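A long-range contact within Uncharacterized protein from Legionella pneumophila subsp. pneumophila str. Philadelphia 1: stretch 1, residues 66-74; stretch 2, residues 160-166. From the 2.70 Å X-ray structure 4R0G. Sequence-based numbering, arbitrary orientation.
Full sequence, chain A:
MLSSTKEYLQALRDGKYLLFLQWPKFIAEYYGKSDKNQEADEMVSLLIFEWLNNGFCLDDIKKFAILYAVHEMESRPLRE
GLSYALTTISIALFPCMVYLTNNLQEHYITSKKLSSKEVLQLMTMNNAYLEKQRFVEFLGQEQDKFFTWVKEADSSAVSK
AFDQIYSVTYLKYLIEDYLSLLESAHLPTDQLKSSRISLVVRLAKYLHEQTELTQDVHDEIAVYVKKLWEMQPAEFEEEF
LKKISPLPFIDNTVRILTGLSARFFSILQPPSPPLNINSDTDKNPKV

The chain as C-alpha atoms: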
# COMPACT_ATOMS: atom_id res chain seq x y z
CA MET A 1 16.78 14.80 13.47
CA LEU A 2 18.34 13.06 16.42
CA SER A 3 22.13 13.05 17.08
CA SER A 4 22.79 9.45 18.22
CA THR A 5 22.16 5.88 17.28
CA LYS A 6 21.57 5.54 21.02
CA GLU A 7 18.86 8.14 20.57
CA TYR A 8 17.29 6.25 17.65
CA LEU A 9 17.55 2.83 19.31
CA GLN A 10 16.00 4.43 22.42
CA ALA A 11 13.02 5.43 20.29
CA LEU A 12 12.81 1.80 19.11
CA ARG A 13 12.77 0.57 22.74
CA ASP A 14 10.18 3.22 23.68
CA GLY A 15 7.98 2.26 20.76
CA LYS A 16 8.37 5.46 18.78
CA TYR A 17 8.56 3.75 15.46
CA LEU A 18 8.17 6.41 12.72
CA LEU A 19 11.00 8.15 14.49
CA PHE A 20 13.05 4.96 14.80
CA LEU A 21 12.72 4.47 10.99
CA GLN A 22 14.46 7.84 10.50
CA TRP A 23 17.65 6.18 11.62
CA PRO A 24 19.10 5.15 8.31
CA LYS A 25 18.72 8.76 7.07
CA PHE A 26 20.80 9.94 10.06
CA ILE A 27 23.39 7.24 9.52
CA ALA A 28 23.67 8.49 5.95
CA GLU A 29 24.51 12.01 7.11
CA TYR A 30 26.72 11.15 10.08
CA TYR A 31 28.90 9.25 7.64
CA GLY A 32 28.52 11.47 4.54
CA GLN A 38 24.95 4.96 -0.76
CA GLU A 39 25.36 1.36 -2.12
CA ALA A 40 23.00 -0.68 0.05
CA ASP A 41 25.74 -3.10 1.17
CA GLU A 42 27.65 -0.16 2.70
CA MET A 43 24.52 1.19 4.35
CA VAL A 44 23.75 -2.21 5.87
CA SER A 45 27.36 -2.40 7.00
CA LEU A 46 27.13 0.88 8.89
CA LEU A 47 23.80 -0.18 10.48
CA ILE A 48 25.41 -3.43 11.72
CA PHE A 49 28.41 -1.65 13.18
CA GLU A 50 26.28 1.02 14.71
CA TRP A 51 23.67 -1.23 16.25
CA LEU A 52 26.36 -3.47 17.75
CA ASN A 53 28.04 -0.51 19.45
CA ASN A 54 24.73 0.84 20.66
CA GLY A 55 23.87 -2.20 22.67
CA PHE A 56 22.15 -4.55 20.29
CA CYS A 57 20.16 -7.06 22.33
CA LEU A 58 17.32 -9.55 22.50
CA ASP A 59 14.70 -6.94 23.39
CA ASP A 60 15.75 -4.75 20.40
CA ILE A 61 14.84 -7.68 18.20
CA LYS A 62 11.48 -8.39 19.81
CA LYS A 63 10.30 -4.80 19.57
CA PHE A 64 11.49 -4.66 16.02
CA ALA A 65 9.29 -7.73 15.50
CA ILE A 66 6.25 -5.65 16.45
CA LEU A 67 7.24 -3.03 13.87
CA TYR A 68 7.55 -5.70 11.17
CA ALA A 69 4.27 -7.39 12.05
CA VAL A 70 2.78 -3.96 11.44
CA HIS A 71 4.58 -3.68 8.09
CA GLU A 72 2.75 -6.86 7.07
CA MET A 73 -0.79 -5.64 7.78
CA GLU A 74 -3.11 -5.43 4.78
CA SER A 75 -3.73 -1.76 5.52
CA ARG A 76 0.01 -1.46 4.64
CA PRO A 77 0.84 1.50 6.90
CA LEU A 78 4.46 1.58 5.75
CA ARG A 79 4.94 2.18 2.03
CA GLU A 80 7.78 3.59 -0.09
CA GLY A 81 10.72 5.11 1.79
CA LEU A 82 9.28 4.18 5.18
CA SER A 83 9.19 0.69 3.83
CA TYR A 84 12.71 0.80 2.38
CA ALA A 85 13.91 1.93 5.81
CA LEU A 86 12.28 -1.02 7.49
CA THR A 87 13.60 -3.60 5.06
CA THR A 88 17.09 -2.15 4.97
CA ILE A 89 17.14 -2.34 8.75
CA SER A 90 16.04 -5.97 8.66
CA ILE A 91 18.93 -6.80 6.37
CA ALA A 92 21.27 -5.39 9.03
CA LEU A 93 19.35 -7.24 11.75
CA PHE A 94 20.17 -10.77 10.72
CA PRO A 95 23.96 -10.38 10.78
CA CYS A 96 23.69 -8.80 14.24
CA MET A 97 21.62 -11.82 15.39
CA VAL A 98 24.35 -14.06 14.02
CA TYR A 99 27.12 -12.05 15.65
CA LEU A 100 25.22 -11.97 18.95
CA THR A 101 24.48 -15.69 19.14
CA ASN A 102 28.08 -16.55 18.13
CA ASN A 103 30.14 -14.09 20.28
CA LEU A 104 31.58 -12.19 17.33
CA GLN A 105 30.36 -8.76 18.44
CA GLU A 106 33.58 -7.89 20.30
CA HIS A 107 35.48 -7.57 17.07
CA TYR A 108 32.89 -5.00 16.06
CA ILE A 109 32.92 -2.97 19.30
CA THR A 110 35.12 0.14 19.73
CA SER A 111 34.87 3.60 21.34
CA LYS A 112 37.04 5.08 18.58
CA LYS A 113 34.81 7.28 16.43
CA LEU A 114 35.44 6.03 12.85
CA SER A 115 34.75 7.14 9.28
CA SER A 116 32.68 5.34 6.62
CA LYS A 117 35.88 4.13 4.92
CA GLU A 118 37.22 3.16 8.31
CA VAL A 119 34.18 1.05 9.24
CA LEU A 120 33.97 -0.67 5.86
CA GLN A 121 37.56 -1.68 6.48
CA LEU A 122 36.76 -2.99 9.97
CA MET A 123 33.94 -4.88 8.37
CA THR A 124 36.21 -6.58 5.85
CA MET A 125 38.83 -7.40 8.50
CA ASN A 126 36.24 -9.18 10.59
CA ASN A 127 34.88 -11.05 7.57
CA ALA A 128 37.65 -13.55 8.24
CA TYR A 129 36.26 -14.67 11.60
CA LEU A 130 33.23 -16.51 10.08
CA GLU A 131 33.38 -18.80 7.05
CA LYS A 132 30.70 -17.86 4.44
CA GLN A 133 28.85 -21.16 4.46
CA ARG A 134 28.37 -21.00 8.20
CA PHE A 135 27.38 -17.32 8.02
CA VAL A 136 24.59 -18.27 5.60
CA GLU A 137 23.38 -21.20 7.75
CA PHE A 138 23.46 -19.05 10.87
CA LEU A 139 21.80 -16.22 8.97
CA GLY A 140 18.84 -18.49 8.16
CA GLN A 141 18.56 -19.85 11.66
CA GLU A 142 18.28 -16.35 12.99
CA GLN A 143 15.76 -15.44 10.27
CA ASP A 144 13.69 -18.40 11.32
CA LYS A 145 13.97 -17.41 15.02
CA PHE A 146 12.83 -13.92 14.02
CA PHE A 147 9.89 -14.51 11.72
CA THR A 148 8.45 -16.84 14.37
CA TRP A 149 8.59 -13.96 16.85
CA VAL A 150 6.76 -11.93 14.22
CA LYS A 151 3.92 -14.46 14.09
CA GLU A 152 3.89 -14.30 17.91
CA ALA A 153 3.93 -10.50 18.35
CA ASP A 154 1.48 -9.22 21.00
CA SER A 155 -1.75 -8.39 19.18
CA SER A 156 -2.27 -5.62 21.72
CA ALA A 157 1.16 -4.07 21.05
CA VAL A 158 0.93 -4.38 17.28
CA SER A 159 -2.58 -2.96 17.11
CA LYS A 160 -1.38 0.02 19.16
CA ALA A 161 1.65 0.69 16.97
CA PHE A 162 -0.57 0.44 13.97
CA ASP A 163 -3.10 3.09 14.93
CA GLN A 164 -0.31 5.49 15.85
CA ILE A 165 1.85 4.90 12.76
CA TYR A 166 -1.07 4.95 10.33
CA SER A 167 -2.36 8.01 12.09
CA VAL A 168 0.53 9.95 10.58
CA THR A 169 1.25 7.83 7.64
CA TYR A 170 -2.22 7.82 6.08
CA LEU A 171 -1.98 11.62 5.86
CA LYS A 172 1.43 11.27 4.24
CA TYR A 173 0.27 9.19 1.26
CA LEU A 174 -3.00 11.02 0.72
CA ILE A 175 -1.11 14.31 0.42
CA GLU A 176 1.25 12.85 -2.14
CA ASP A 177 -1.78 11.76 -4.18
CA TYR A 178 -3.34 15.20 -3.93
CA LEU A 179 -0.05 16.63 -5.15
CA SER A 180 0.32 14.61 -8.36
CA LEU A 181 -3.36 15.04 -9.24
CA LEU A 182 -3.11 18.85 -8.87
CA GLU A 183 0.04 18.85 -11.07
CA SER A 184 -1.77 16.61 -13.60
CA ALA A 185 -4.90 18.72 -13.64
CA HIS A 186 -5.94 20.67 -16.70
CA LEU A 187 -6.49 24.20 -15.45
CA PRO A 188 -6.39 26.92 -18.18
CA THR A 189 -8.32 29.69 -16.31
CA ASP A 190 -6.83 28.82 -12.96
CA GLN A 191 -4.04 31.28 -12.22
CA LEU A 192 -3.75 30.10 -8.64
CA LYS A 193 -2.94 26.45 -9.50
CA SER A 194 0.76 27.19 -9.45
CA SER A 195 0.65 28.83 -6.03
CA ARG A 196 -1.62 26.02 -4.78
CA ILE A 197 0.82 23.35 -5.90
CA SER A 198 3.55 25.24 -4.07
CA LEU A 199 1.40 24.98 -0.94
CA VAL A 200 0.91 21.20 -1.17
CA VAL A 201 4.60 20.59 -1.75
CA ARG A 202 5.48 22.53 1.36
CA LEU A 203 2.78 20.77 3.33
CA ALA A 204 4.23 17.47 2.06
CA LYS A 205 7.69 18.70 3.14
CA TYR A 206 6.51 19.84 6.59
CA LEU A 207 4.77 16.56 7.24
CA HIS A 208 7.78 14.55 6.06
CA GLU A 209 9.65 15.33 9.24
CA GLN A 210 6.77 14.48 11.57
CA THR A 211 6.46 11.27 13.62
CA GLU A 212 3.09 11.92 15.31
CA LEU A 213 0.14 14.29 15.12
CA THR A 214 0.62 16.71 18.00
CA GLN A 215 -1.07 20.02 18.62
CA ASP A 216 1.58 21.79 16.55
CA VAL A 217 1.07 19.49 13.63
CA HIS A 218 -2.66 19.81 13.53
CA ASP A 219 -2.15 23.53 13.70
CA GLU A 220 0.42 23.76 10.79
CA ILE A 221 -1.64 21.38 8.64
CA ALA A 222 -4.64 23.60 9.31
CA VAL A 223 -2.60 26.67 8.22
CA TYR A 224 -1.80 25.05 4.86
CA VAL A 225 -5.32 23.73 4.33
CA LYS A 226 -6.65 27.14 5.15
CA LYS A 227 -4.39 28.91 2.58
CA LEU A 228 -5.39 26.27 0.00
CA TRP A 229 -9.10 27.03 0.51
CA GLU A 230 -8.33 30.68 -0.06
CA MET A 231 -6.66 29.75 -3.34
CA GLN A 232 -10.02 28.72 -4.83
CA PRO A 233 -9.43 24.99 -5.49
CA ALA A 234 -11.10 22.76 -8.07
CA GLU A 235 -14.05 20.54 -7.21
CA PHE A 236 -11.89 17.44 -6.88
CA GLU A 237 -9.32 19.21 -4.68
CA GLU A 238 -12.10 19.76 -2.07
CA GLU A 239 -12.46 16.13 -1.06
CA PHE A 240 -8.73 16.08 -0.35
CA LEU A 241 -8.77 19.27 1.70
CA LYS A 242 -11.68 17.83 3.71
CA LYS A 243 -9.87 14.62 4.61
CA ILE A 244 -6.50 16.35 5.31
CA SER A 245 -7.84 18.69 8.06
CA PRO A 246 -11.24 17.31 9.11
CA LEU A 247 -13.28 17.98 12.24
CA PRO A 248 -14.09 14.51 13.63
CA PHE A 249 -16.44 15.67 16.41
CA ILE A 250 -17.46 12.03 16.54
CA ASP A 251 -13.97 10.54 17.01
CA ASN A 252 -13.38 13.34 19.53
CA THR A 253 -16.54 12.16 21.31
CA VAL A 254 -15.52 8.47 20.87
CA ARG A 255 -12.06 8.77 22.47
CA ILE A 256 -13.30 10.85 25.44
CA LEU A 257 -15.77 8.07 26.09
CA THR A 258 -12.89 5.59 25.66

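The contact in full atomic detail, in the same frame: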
# COMPACT_ATOMS: atom_id res chain seq x y z
N ILE A 66 7.53 -6.35 16.46
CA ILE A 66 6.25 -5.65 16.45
C ILE A 66 6.18 -4.78 15.20
O ILE A 66 5.24 -4.92 14.38
CB ILE A 66 6.05 -4.78 17.70
CG1 ILE A 66 6.23 -5.61 18.97
CG2 ILE A 66 4.69 -4.20 17.70
CD1 ILE A 66 6.61 -4.78 20.17
N LEU A 67 7.19 -3.93 15.01
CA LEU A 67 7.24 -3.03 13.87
C LEU A 67 6.99 -3.79 12.56
O LEU A 67 6.15 -3.40 11.76
CB LEU A 67 8.59 -2.31 13.82
CG LEU A 67 8.65 -0.87 13.27
CD1 LEU A 67 9.99 -0.60 12.61
CD2 LEU A 67 7.53 -0.55 12.29
N TYR A 68 7.69 -4.89 12.37
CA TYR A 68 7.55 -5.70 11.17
C TYR A 68 6.14 -6.25 11.01
O TYR A 68 5.55 -6.17 9.93
CB TYR A 68 8.49 -6.89 11.23
CG TYR A 68 8.95 -7.31 9.88
CD1 TYR A 68 10.10 -6.77 9.33
CD2 TYR A 68 8.22 -8.23 9.12
CE1 TYR A 68 10.53 -7.15 8.07
CE2 TYR A 68 8.64 -8.61 7.84
CZ TYR A 68 9.80 -8.07 7.33
OH TYR A 68 10.25 -8.42 6.09
N ALA A 69 5.62 -6.85 12.07
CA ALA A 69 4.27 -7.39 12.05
C ALA A 69 3.32 -6.32 11.53
O ALA A 69 2.40 -6.60 10.76
CB ALA A 69 3.86 -7.81 13.45
N VAL A 70 3.56 -5.08 11.94
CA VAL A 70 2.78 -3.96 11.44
C VAL A 70 3.01 -3.78 9.94
O VAL A 70 2.07 -3.58 9.19
CB VAL A 70 3.13 -2.66 12.17
CG1 VAL A 70 2.34 -1.52 11.55
CG2 VAL A 70 2.86 -2.78 13.69
N HIS A 71 4.25 -3.87 9.49
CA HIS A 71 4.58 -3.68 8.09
C HIS A 71 3.86 -4.71 7.22
O HIS A 71 3.67 -4.50 6.02
CB HIS A 71 6.10 -3.73 7.93
CG HIS A 71 6.60 -3.47 6.54
ND1 HIS A 71 6.85 -4.49 5.64
CD2 HIS A 71 6.95 -2.32 5.91
CE1 HIS A 71 7.32 -3.97 4.51
NE2 HIS A 71 7.39 -2.66 4.65
N GLU A 72 3.46 -5.82 7.82
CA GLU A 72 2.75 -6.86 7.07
C GLU A 72 1.24 -6.81 7.14
O GLU A 72 0.57 -7.68 6.55
CB GLU A 72 3.26 -8.26 7.42
CG GLU A 72 4.78 -8.40 7.32
CD GLU A 72 5.33 -7.92 5.99
OE1 GLU A 72 5.05 -8.55 4.95
OE2 GLU A 72 6.05 -6.90 5.97
N MET A 73 0.67 -5.80 7.81
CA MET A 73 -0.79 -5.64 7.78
C MET A 73 -1.28 -5.29 6.37
O MET A 73 -0.54 -4.73 5.55
CB MET A 73 -1.27 -4.61 8.81
CG MET A 73 -0.48 -4.63 10.08
SD MET A 73 -1.34 -4.30 11.63
CE MET A 73 -2.88 -3.56 11.10
N GLU A 74 -2.52 -5.67 6.09
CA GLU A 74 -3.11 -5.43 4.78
C GLU A 74 -3.37 -3.95 4.56
O GLU A 74 -3.44 -3.49 3.41
CB GLU A 74 -4.41 -6.23 4.61
CG GLU A 74 -4.27 -7.55 3.85
CD GLU A 74 -3.59 -8.64 4.69
OE1 GLU A 74 -3.31 -9.73 4.12
OE2 GLU A 74 -3.35 -8.43 5.91
N LYS A 160 -1.66 -1.32 18.68
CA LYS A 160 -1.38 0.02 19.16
C LYS A 160 -0.38 0.75 18.28
O LYS A 160 -0.55 1.93 18.02
CB LYS A 160 -0.93 0.02 20.64
CG LYS A 160 -2.07 -0.29 21.59
CD LYS A 160 -1.68 -0.45 23.07
CE LYS A 160 -2.86 -1.14 23.82
NZ LYS A 160 -2.87 -1.10 25.31
N ALA A 161 0.65 0.05 17.82
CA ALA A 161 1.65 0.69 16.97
C ALA A 161 0.98 1.11 15.69
O ALA A 161 1.20 2.21 15.18
CB ALA A 161 2.76 -0.25 16.66
N PHE A 162 0.13 0.22 15.21
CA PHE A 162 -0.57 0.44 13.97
C PHE A 162 -1.33 1.77 13.96
O PHE A 162 -1.11 2.63 13.08
CB PHE A 162 -1.55 -0.68 13.73
CG PHE A 162 -2.37 -0.49 12.49
CD1 PHE A 162 -1.75 -0.33 11.25
CD2 PHE A 162 -3.76 -0.44 12.55
CE1 PHE A 162 -2.52 -0.14 10.09
CE2 PHE A 162 -4.53 -0.25 11.38
CZ PHE A 162 -3.91 -0.10 10.16
N ASP A 163 -2.23 1.92 14.92
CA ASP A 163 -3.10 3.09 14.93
C ASP A 163 -2.27 4.35 14.98
O ASP A 163 -2.64 5.36 14.35
CB ASP A 163 -4.14 3.03 16.05
CG ASP A 163 -5.21 1.94 15.81
OD1 ASP A 163 -5.79 1.85 14.70
OD2 ASP A 163 -5.48 1.16 16.76
N GLN A 164 -1.13 4.29 15.68
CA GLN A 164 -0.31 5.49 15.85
C GLN A 164 0.74 5.74 14.74
O GLN A 164 1.21 6.87 14.58
CB GLN A 164 0.30 5.58 17.27
CG GLN A 164 1.17 4.41 17.67
CD GLN A 164 1.47 4.36 19.16
OE1 GLN A 164 2.40 5.03 19.66
NE2 GLN A 164 0.70 3.56 19.89
N ILE A 165 1.07 4.71 13.98
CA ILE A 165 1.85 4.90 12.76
C ILE A 165 0.93 5.37 11.63
O ILE A 165 1.23 6.34 10.92
CB ILE A 165 2.50 3.59 12.31
CG1 ILE A 165 3.66 3.24 13.22
CG2 ILE A 165 3.00 3.67 10.88
CD1 ILE A 165 4.27 1.90 12.88
N TYR A 166 -0.20 4.69 11.47
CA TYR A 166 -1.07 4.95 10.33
C TYR A 166 -1.68 6.32 10.50
O TYR A 166 -1.95 7.02 9.54
CB TYR A 166 -2.19 3.90 10.25
CG TYR A 166 -2.71 3.65 8.85
CD1 TYR A 166 -2.15 4.28 7.75
CD2 TYR A 166 -3.76 2.78 8.63
CE1 TYR A 166 -2.61 4.05 6.47
CE2 TYR A 166 -4.24 2.54 7.34
CZ TYR A 166 -3.66 3.19 6.26
OH TYR A 166 -4.13 2.95 4.98

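The contact between residues 66-74 and 160-166 is small and wholly apolar: it buries 265 Å² in total, and no hydrogen bond crosses it. Helix 66-71 and helix 160-166 meet at 65°, their axes 9.7 Å apart at closest approach, with Val70 and Phe162 the nearest pair of residues in the backbone (CA to CA, 6.1 Å). These two residues, together with Met73, account for most of the covered surface. Leu67, Val70, Met73, Ala161, Phe162 and Ile165 are all buried.

The CA-to-CB bond of Val70 points toward the second helix and, with chi1 in the t rotamer, the side chain spreads its two methyl groups along it. Val70 CG2 lies 3.9 Å from Ala161 CB, while Val70 CG1 sits 4.1 Å from Ile165 CD1 and 4.3 Å from Phe162 CD1, near the plane of the ring and at its edge. The short, branched side chain of valine thus reaches three residues without holding the backbones far apart, and the single methyl of Ala161 occupies little of the space between them.

The CA-to-CB bond of Phe162 runs sideways to the first stretch, and its ring is covered over one face by Met73. Met73 follows the last helical residues, with Met73 N hydrogen-bonded to Val70 O (3.0 Å), and its CA-to-CB bond points toward the second stretch. The terminal methyl lies almost on the ring normal, 8° off it, with Met73 CE 3.3 Å from the centroid of the Phe162 ring, a close CH-pi contact; the Met73 CE to Phe162 CG distance is 3.4 Å. The sulfur approaches obliquely, Met73 SD being 4.4 Å from the centroid of the Phe162 ring. A flexible, unbranched thioether suits this position because it can set its terminal methyl over an aromatic face.

Leu67, one turn before Val70, extends the apolar patch. Its CA-to-CB bond runs sideways, but the end of the side chain comes nearer, placing Leu67 CD2 4.1 Å from Ile165 CD1. The long side chain of Ile165 suits its place, its CD1 methyl meeting both Leu67 CD2 and Val70 CG1.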